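Local coordinates for protein Eps1p (Saccharomyces cerevisiae, PDB 4TW5) that is a thioredoxin-fold protein of the PDI family and here comprises two thioredoxin-like domains in tandem, each carrying two disulfides, at residues 188-193 with 259-264; 113-118 with 194-199; 78-83 with 87-92. All coordinates share one frame; numbering follows the deposited sequence.

Helix 180-196 ties contact 1 to contact 2: its C-terminal half packs on helix 259-265, and its very end meets helix 107-118 of the first thioredoxin-like domain. The two lie side by side, their centres about 9 Å apart, and both lie near the centre of the molecule. Contact 1 is fully buried and mostly apolar, whereas contact 2, partly buried, sets an aliphatic touch beside a salt bridge where the two domains meet. Contact 3, inside the first domain, is centred about 23 and 22 Å from the centres of contacts 1 and 2, though Leu90 of its strand still packs on Glu117 of contact 2. It is partly buried and overwhelmingly polar, with an arginine side chain knitting a turn to a strand.

Contact 1 of 3, residues 188-193 with 259-264; sequences KIISRQ and DGYVDF
Ile190 presses the end of its longer branch against Tyr261. With CG1 turned opposite the carbonyl carbon (chi1 -66°) and the chain then extended, CD1 reaches outward to within 3.6 Å of Tyr261 CB. It stays almost as close to CG and CD2 of the ring, which it approaches obliquely, at the root of the side chain; the hydroxyl leads away to Ser255 N. A turn further along its helix, Gln193 meets Val262, the residue next to Tyr261, at about a right angle: Val262 CG2 lies 3.5 Å from Gln193 OE1 and 4.0 Å from Gln193 CB. The amide is polar but well used, OE1 bonding to Ser258 OG and NE2 to Arg116 O, so the methyl merely lies against a group that others hold in place. No hydrogen bond joins the two segments. Their helix axes run in the same general direction, 35° apart and 9.6 Å at closest approach, with Ile190 and Val262 nearest in the backbone. Around them, Tyr261 stacks on Tyr250, Phe264 rests on Leu156 of strand 155-160, and Val262 touches Arg116, so helix 259-265 is packed between the second domain's sheet, helix 180-196 and the first domain's helix 107-118.

Contact 2 of 3, residues 113-118 with 194-199; sequences FARRES and LAVDDI
Arg116 reaches Asp197 by a bent path: CG leaves on the side opposite the backbone N, the chain runs straight on, and a turn at chi3 (-58°) swings the guanidinium across to the other helix end. Asp197 holds its CG opposite its carbonyl carbon, which brings the carboxylate to meet it. The two side chains cross at about a right angle, yet their flat groups are nearly coplanar, 28° apart. OD2 of Asp197 is the oxygen that does the work: it takes Arg116 NE at 3.1 Å through its syn lone pair, in a moderately bent bond (146° at the hydrogen), and adds a weak bond from Arg116 NH2 at 3.3 Å. Next to this salt bridge, Val196 straddles the base of Arg115, with CG1 3.8 Å and CG2 3.9 Å from Arg115 CB. The guanidinium of Arg115 goes elsewhere, to a salt bridge with Glu57.

The segment 194-199 closes helix 180-196 with a Schellman motif: Ile199 N bonds to Leu194 O at 2.9 Å, and Asp198 takes positive phi. Helix 107-118 belongs to the first thioredoxin-like domain, so the contact joins the two domains. An acidic group at a helix C-terminus sits at the less favourable pole, and the arginine probably offsets this. Arg266 makes a long, weak ion pair with the same oxygen of Asp197. Arg116, with a weak contribution from Arg266, probably stabilises the carboxylate's charge and gives the domain boundary a directional, charge-paired element beside its aliphatic packing.

Contact 3 of 3, residues 78-83 with 87-92; sequences GDENIE and EIRLYN
From Glu80 to Glu83 the chain runs back along strand 87-92 at 153° to it, Ile82 and Glu87 being the nearest pair of backbones at 7.1 Å between their CA atoms. This is the connection in the thioredoxin fold from helix 74-79 to a central strand of the sheet, and the helix ends in a Schellman motif with Asn81 at positive phi. The carbonyls of Glu80 and Asn81 both lie at the edge of the Arg89 guanidinium. NH1 of Arg89 meets Glu80 O at 2.6 Å, in the carbonyl plane, while NH2 adds weak bonds to Glu80 O and Asn81 O.

Arg89 is extended from CG to NE, and within its own strand it takes hold of Glu87 side-on in a salt bridge: NE and NH2 both bond to OE2, the former at 2.6 Å, coming from above the carboxylate plane. The other oxygen of Glu87, OE1, accepts Glu83 N at 3.2 Å through its syn lone pair and so ties the turn to the same carboxylate. Over one face of the guanidinium sits Ile82 CD1, 3.6 Å from Arg89 CZ. All three nitrogens of the arginine are engaged, which fixes its rotation. NH1 also donates to Tyr91 OH. That hydroxyl in turn donates a hydrogen bond to Glu80, whose chain bends at chi2 (-57°) to bring the carboxylate to the ring edge, where the Tyr91 OH to Glu80 OE1 distance is a very short 2.5 Å.

Contact 1 of 3, residues 188-193 with 259-264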
loop_
_atom_site.group_PDB
_atom_site.type_symbol
_atom_site.label_atom_id
_atom_site.label_comp_id
_atom_site.label_asym_id
_atom_site.label_seq_id
_atom_site.Cartn_x
_atom_site.Cartn_y
_atom_site.Cartn_z
ATOM N N LYS A 188 1.833 -4.767 27.656
ATOM C CA LYS A 188 0.983 -4.329 28.738
ATOM C C LYS A 188 1.811 -3.939 29.969
ATOM O O LYS A 188 1.572 -2.913 30.576
ATOM C CB LYS A 188 -0.004 -5.441 29.102
ATOM C CG LYS A 188 -0.998 -5.085 30.192
ATOM C CD LYS A 188 -2.054 -6.157 30.238
ATOM C CE LYS A 188 -3.115 -5.872 31.264
ATOM N NZ LYS A 188 -4.173 -6.909 31.200
ATOM N N ILE A 189 2.807 -4.747 30.307
ATOM C CA ILE A 189 3.642 -4.465 31.465
ATOM C C ILE A 189 4.427 -3.146 31.224
ATOM O O ILE A 189 4.404 -2.240 32.060
ATOM C CB ILE A 189 4.602 -5.662 31.750
ATOM C CG1 ILE A 189 3.802 -6.917 32.088
ATOM C CG2 ILE A 189 5.545 -5.367 32.888
ATOM C CD1 ILE A 189 4.628 -8.202 32.098
ATOM N N ILE A 190 5.027 -3.023 30.044
ATOM C CA ILE A 190 5.685 -1.800 29.604
ATOM C C ILE A 190 4.784 -0.593 29.690
ATOM O O ILE A 190 5.252 0.494 30.073
ATOM C CB ILE A 190 6.193 -1.940 28.176
ATOM C CG1 ILE A 190 7.294 -2.989 28.135
ATOM C CG2 ILE A 190 6.665 -0.620 27.616
ATOM C CD1 ILE A 190 7.614 -3.472 26.753
ATOM N N SER A 191 3.519 -0.732 29.302
ATOM C CA SER A 191 2.638 0.431 29.314
ATOM C C SER A 191 2.398 0.917 30.747
ATOM O O SER A 191 2.375 2.112 31.006
ATOM C CB SER A 191 1.312 0.140 28.641
ATOM O OG SER A 191 0.472 -0.626 29.479
ATOM N N ARG A 192 2.254 -0.016 31.679
ATOM C CA ARG A 192 1.966 0.367 33.046
ATOM C C ARG A 192 3.219 0.921 33.731
ATOM O O ARG A 192 3.128 1.862 34.471
ATOM C CB ARG A 192 1.395 -0.814 33.821
ATOM C CG ARG A 192 -0.085 -1.068 33.500
ATOM C CD ARG A 192 -0.634 -2.385 34.092
ATOM N NE ARG A 192 -0.483 -2.587 35.540
ATOM C CZ ARG A 192 -1.185 -1.955 36.478
ATOM N NH1 ARG A 192 -2.099 -1.064 36.143
ATOM N NH2 ARG A 192 -0.988 -2.238 37.755
ATOM N N GLN A 193 4.381 0.351 33.470
ATOM C CA GLN A 193 5.600 0.855 34.081
ATOM C C GLN A 193 5.928 2.274 33.589
ATOM O O GLN A 193 6.292 3.137 34.381
ATOM C CB GLN A 193 6.760 -0.110 33.804
ATOM C CG GLN A 193 6.641 -1.434 34.570
ATOM C CD GLN A 193 7.859 -2.321 34.376
ATOM O OE1 GLN A 193 8.285 -2.550 33.256
ATOM N NE2 GLN A 193 8.421 -2.819 35.464
ATOM N N ASP A 259 12.166 -4.573 30.478
ATOM C CA ASP A 259 13.143 -3.623 31.007
ATOM C C ASP A 259 13.848 -2.805 29.936
ATOM O O ASP A 259 13.985 -1.579 30.074
ATOM C CB ASP A 259 14.218 -4.336 31.836
ATOM C CG ASP A 259 13.653 -5.132 32.978
ATOM O OD1 ASP A 259 12.420 -5.087 33.209
ATOM O OD2 ASP A 259 14.454 -5.787 33.673
ATOM N N GLY A 260 14.307 -3.487 28.887
ATOM C CA GLY A 260 15.000 -2.826 27.798
ATOM C C GLY A 260 14.161 -1.741 27.165
ATOM O O GLY A 260 14.649 -0.629 26.926
ATOM N N TYR A 261 12.889 -2.045 26.932
ATOM C CA TYR A 261 11.969 -1.082 26.343
ATOM C C TYR A 261 11.682 0.130 27.277
ATOM O O TYR A 261 11.638 1.275 26.818
ATOM C CB TYR A 261 10.658 -1.780 25.967
ATOM C CG TYR A 261 10.881 -2.957 25.031
ATOM C CD1 TYR A 261 11.028 -2.767 23.675
ATOM C CD2 TYR A 261 10.964 -4.246 25.517
ATOM C CE1 TYR A 261 11.257 -3.812 22.835
ATOM C CE2 TYR A 261 11.187 -5.307 24.673
ATOM C CZ TYR A 261 11.336 -5.080 23.331
ATOM O OH TYR A 261 11.555 -6.128 22.471
ATOM N N VAL A 262 11.517 -0.118 28.573
ATOM C CA VAL A 262 11.222 0.959 29.519
ATOM C C VAL A 262 12.390 1.939 29.557
ATOM O O VAL A 262 12.214 3.154 29.399
ATOM C CB VAL A 262 10.945 0.412 30.945
ATOM C CG1 VAL A 262 10.955 1.543 31.984
ATOM C CG2 VAL A 262 9.597 -0.296 30.986
ATOM N N ASP A 263 13.591 1.395 29.717
ATOM C CA ASP A 263 14.797 2.211 29.807
ATOM C C ASP A 263 15.105 2.939 28.501
ATOM O O ASP A 263 15.664 4.020 28.526
ATOM C CB ASP A 263 15.975 1.361 30.279
ATOM C CG ASP A 263 15.748 0.819 31.693
ATOM O OD1 ASP A 263 14.985 1.474 32.460
ATOM O OD2 ASP A 263 16.322 -0.245 32.038
ATOM N N PHE A 264 14.755 2.349 27.363
ATOM C CA PHE A 264 14.898 3.057 26.101
ATOM C C PHE A 264 13.971 4.261 26.080
ATOM O O PHE A 264 14.385 5.374 25.754
ATOM C CB PHE A 264 14.593 2.145 24.913
ATOM C CG PHE A 264 14.456 2.871 23.603
ATOM C CD1 PHE A 264 15.583 3.348 22.923
ATOM C CD2 PHE A 264 13.216 3.068 23.047
ATOM C CE1 PHE A 264 15.474 3.990 21.701
ATOM C CE2 PHE A 264 13.074 3.714 21.830
ATOM C CZ PHE A 264 14.210 4.182 21.146
#

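Contact 2 of 3, residues 113-118 with 194-199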
loop_
_atom_site.group_PDB
_atom_site.type_symbol
_atom_site.label_atom_id
_atom_site.label_comp_id
_atom_site.label_asym_id
_atom_site.label_seq_id
_atom_site.Cartn_x
_atom_site.Cartn_y
_atom_site.Cartn_z
ATOM N N PHE A 113 11.490 4.073 40.627
ATOM C CA PHE A 113 11.929 2.699 40.497
ATOM C C PHE A 113 11.126 1.731 41.341
ATOM O O PHE A 113 10.815 0.637 40.884
ATOM C CB PHE A 113 13.409 2.583 40.850
ATOM C CG PHE A 113 13.925 1.178 40.850
ATOM C CD1 PHE A 113 13.988 0.447 39.686
ATOM C CD2 PHE A 113 14.366 0.600 42.026
ATOM C CE1 PHE A 113 14.473 -0.852 39.700
ATOM C CE2 PHE A 113 14.856 -0.686 42.049
ATOM C CZ PHE A 113 14.912 -1.417 40.886
ATOM N N ALA A 114 10.824 2.083 42.584
ATOM C CA ALA A 114 9.993 1.180 43.356
ATOM C C ALA A 114 8.588 1.093 42.721
ATOM O O ALA A 114 8.069 -0.014 42.493
ATOM C CB ALA A 114 9.927 1.606 44.818
ATOM N N ARG A 115 8.001 2.234 42.369
ATOM C CA ARG A 115 6.686 2.213 41.720
ATOM C C ARG A 115 6.706 1.437 40.392
ATOM O O ARG A 115 5.789 0.695 40.090
ATOM C CB ARG A 115 6.170 3.627 41.469
ATOM C CG ARG A 115 5.819 4.386 42.727
ATOM C CD ARG A 115 5.506 5.803 42.395
ATOM N NE ARG A 115 5.057 6.560 43.549
ATOM C CZ ARG A 115 4.999 7.885 43.583
ATOM N NH1 ARG A 115 5.362 8.583 42.515
ATOM N NH2 ARG A 115 4.568 8.509 44.676
ATOM N N ARG A 116 7.763 1.612 39.616
ATOM C CA ARG A 116 7.906 0.910 38.342
ATOM C C ARG A 116 7.882 -0.618 38.564
ATOM O O ARG A 116 7.139 -1.341 37.918
ATOM C CB ARG A 116 9.201 1.373 37.655
ATOM C CG ARG A 116 9.211 1.245 36.151
ATOM C CD ARG A 116 10.493 1.821 35.532
ATOM N NE ARG A 116 10.654 3.213 35.899
ATOM C CZ ARG A 116 11.659 3.680 36.625
ATOM N NH1 ARG A 116 12.621 2.871 37.025
ATOM N NH2 ARG A 116 11.700 4.962 36.939
ATOM N N GLU A 117 8.656 -1.075 39.538
ATOM C CA GLU A 117 8.802 -2.480 39.832
ATOM C C GLU A 117 7.586 -3.136 40.455
ATOM O O GLU A 117 7.435 -4.352 40.366
ATOM C CB GLU A 117 10.014 -2.689 40.741
ATOM C CG GLU A 117 11.326 -2.359 40.015
ATOM C CD GLU A 117 11.479 -3.079 38.670
ATOM O OE1 GLU A 117 11.096 -4.272 38.548
ATOM O OE2 GLU A 117 11.964 -2.429 37.720
ATOM N N SER A 118 6.741 -2.361 41.121
ATOM C CA SER A 118 5.528 -2.918 41.693
ATOM C C SER A 118 4.546 -3.313 40.589
ATOM O O SER A 118 3.668 -4.137 40.801
ATOM C CB SER A 118 4.860 -1.935 42.658
ATOM O OG SER A 118 4.002 -1.076 41.953
ATOM N N LEU A 194 5.722 2.531 32.298
ATOM C CA LEU A 194 6.015 3.835 31.730
ATOM C C LEU A 194 5.008 4.873 32.177
ATOM O O LEU A 194 5.281 6.078 32.122
ATOM C CB LEU A 194 6.059 3.785 30.203
ATOM C CG LEU A 194 7.355 3.173 29.674
ATOM C CD1 LEU A 194 7.377 3.149 28.141
ATOM C CD2 LEU A 194 8.576 3.890 30.237
ATOM N N ALA A 195 3.829 4.422 32.576
ATOM C CA ALA A 195 2.823 5.346 33.060
ATOM C C ALA A 195 3.260 6.081 34.357
ATOM O O ALA A 195 2.865 7.215 34.578
ATOM C CB ALA A 195 1.512 4.613 33.282
ATOM N N VAL A 196 4.078 5.433 35.186
ATOM C CA VAL A 196 4.628 6.044 36.407
ATOM C C VAL A 196 5.496 7.228 36.036
ATOM O O VAL A 196 5.517 8.250 36.726
ATOM C CB VAL A 196 5.466 5.031 37.241
ATOM C CG1 VAL A 196 6.345 5.741 38.286
ATOM C CG2 VAL A 196 4.564 4.013 37.900
ATOM N N ASP A 197 6.213 7.096 34.927
ATOM C CA ASP A 197 7.085 8.175 34.489
ATOM C C ASP A 197 6.373 9.122 33.568
ATOM O O ASP A 197 6.995 9.976 32.948
ATOM C CB ASP A 197 8.311 7.609 33.807
ATOM C CG ASP A 197 9.231 6.932 34.785
ATOM O OD1 ASP A 197 9.555 7.571 35.820
ATOM O OD2 ASP A 197 9.594 5.761 34.536
ATOM N N ASP A 198 5.057 8.971 33.495
ATOM C CA ASP A 198 4.240 9.860 32.684
ATOM C C ASP A 198 4.731 9.847 31.223
ATOM O O ASP A 198 4.742 10.870 30.547
ATOM C CB ASP A 198 4.259 11.275 33.261
ATOM C CG ASP A 198 3.096 12.120 32.784
ATOM O OD1 ASP A 198 2.048 11.544 32.440
ATOM O OD2 ASP A 198 3.229 13.366 32.738
ATOM N N ILE A 199 5.184 8.680 30.777
ATOM C CA ILE A 199 5.465 8.407 29.362
ATOM C C ILE A 199 4.275 7.627 28.789
ATOM O O ILE A 199 3.830 6.615 29.352
ATOM C CB ILE A 199 6.797 7.655 29.209
ATOM C CG1 ILE A 199 7.944 8.585 29.642
ATOM C CG2 ILE A 199 7.013 7.164 27.760
ATOM C CD1 ILE A 199 9.278 7.933 29.685
#

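Contact 3 of 3, residues 78-83 with 87-92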
loop_
_atom_site.group_PDB
_atom_site.type_symbol
_atom_site.label_atom_id
_atom_site.label_comp_id
_atom_site.label_asym_id
_atom_site.label_seq_id
_atom_site.Cartn_x
_atom_site.Cartn_y
_atom_site.Cartn_z
ATOM N N GLY A 78 29.556 -10.978 50.651
ATOM C CA GLY A 78 30.283 -11.942 49.840
ATOM C C GLY A 78 29.362 -12.999 49.244
ATOM O O GLY A 78 29.564 -13.456 48.114
ATOM N N ASP A 79 28.365 -13.409 50.025
ATOM C CA ASP A 79 27.361 -14.367 49.568
ATOM C C ASP A 79 26.493 -13.788 48.465
ATOM O O ASP A 79 26.072 -14.500 47.557
ATOM C CB ASP A 79 26.460 -14.797 50.726
ATOM C CG ASP A 79 27.173 -15.666 51.721
ATOM O OD1 ASP A 79 28.278 -16.147 51.394
ATOM O OD2 ASP A 79 26.622 -15.876 52.825
ATOM N N GLU A 80 26.241 -12.486 48.551
ATOM C CA GLU A 80 25.377 -11.800 47.599
ATOM C C GLU A 80 26.197 -11.299 46.416
ATOM O O GLU A 80 25.662 -10.670 45.499
ATOM C CB GLU A 80 24.621 -10.647 48.279
ATOM C CG GLU A 80 23.580 -11.110 49.305
ATOM C CD GLU A 80 22.527 -12.054 48.712
ATOM O OE1 GLU A 80 22.077 -11.809 47.573
ATOM O OE2 GLU A 80 22.154 -13.048 49.380
ATOM N N ASN A 81 27.503 -11.558 46.468
ATOM C CA ASN A 81 28.415 -11.262 45.365
ATOM C C ASN A 81 28.469 -9.782 45.004
ATOM O O ASN A 81 28.456 -9.431 43.830
ATOM C CB ASN A 81 28.021 -12.075 44.133
ATOM C CG ASN A 81 28.074 -13.568 44.385
ATOM O OD1 ASN A 81 29.155 -14.142 44.539
ATOM N ND2 ASN A 81 26.902 -14.210 44.436
ATOM N N ILE A 82 28.523 -8.922 46.016
ATOM C CA ILE A 82 28.640 -7.484 45.799
ATOM C C ILE A 82 29.931 -7.156 45.065
ATOM O O ILE A 82 31.013 -7.533 45.512
ATOM C CB ILE A 82 28.608 -6.714 47.138
ATOM C CG1 ILE A 82 27.344 -7.060 47.923
ATOM C CG2 ILE A 82 28.724 -5.209 46.913
ATOM C CD1 ILE A 82 26.060 -6.873 47.126
ATOM N N GLU A 83 29.822 -6.451 43.942
ATOM C CA GLU A 83 31.002 -6.084 43.172
ATOM C C GLU A 83 31.442 -4.660 43.476
ATOM O O GLU A 83 32.633 -4.392 43.583
ATOM C CB GLU A 83 30.782 -6.262 41.664
ATOM C CG GLU A 83 30.386 -7.673 41.232
ATOM C CD GLU A 83 29.934 -7.752 39.778
ATOM O OE1 GLU A 83 29.338 -6.775 39.281
ATOM O OE2 GLU A 83 30.197 -8.789 39.125
ATOM N N GLU A 87 25.967 -0.472 46.138
ATOM C CA GLU A 87 25.218 -1.271 45.177
ATOM C C GLU A 87 23.756 -1.415 45.561
ATOM O O GLU A 87 23.430 -2.005 46.599
ATOM C CB GLU A 87 25.844 -2.646 45.025
ATOM C CG GLU A 87 25.111 -3.494 44.022
ATOM C CD GLU A 87 25.919 -4.668 43.541
ATOM O OE1 GLU A 87 27.116 -4.759 43.894
ATOM O OE2 GLU A 87 25.345 -5.506 42.813
ATOM N N ILE A 88 22.882 -0.875 44.713
ATOM C CA ILE A 88 21.446 -0.910 44.961
ATOM C C ILE A 88 20.739 -2.050 44.217
ATOM O O ILE A 88 20.796 -2.125 42.993
ATOM C CB ILE A 88 20.808 0.410 44.563
ATOM C CG1 ILE A 88 21.617 1.568 45.141
ATOM C CG2 ILE A 88 19.345 0.457 45.018
ATOM C CD1 ILE A 88 21.105 2.910 44.727
ATOM N N ARG A 89 20.050 -2.916 44.957
ATOM C CA ARG A 89 19.485 -4.148 44.394
ATOM C C ARG A 89 18.016 -4.405 44.755
ATOM O O ARG A 89 17.539 -3.973 45.814
ATOM C CB ARG A 89 20.300 -5.349 44.859
ATOM C CG ARG A 89 21.747 -5.390 44.418
ATOM C CD ARG A 89 22.337 -6.720 44.815
ATOM N NE ARG A 89 23.682 -6.916 44.299
ATOM C CZ ARG A 89 24.291 -8.096 44.256
ATOM N NH1 ARG A 89 23.679 -9.175 44.710
ATOM N NH2 ARG A 89 25.516 -8.193 43.770
ATOM N N LEU A 90 17.308 -5.099 43.859
ATOM C CA LEU A 90 15.946 -5.561 44.102
ATOM C C LEU A 90 15.882 -7.070 44.371
ATOM O O LEU A 90 16.375 -7.887 43.590
ATOM C CB LEU A 90 15.032 -5.219 42.925
ATOM C CG LEU A 90 13.541 -5.580 43.105
ATOM C CD1 LEU A 90 12.867 -4.719 44.209
ATOM C CD2 LEU A 90 12.801 -5.428 41.799
ATOM N N TYR A 91 15.261 -7.438 45.482
ATOM C CA TYR A 91 15.061 -8.833 45.832
ATOM C C TYR A 91 13.583 -9.142 45.959
ATOM O O TYR A 91 12.775 -8.247 46.214
ATOM C CB TYR A 91 15.770 -9.163 47.138
ATOM C CG TYR A 91 17.272 -9.291 47.016
ATOM C CD1 TYR A 91 18.074 -8.164 46.869
ATOM C CD2 TYR A 91 17.895 -10.530 47.094
ATOM C CE1 TYR A 91 19.455 -8.273 46.771
ATOM C CE2 TYR A 91 19.278 -10.647 46.997
ATOM C CZ TYR A 91 20.044 -9.509 46.840
ATOM O OH TYR A 91 21.405 -9.597 46.754
ATOM N N ASN A 92 13.213 -10.391 45.703
ATOM C CA ASN A 92 11.883 -10.852 46.067
ATOM C C ASN A 92 12.084 -12.049 47.017
ATOM O O ASN A 92 13.228 -12.360 47.360
ATOM C CB ASN A 92 11.032 -11.136 44.824
ATOM C CG ASN A 92 11.580 -12.266 43.928
ATOM O OD1 ASN A 92 12.510 -12.994 44.268
ATOM N ND2 ASN A 92 10.960 -12.406 42.771
#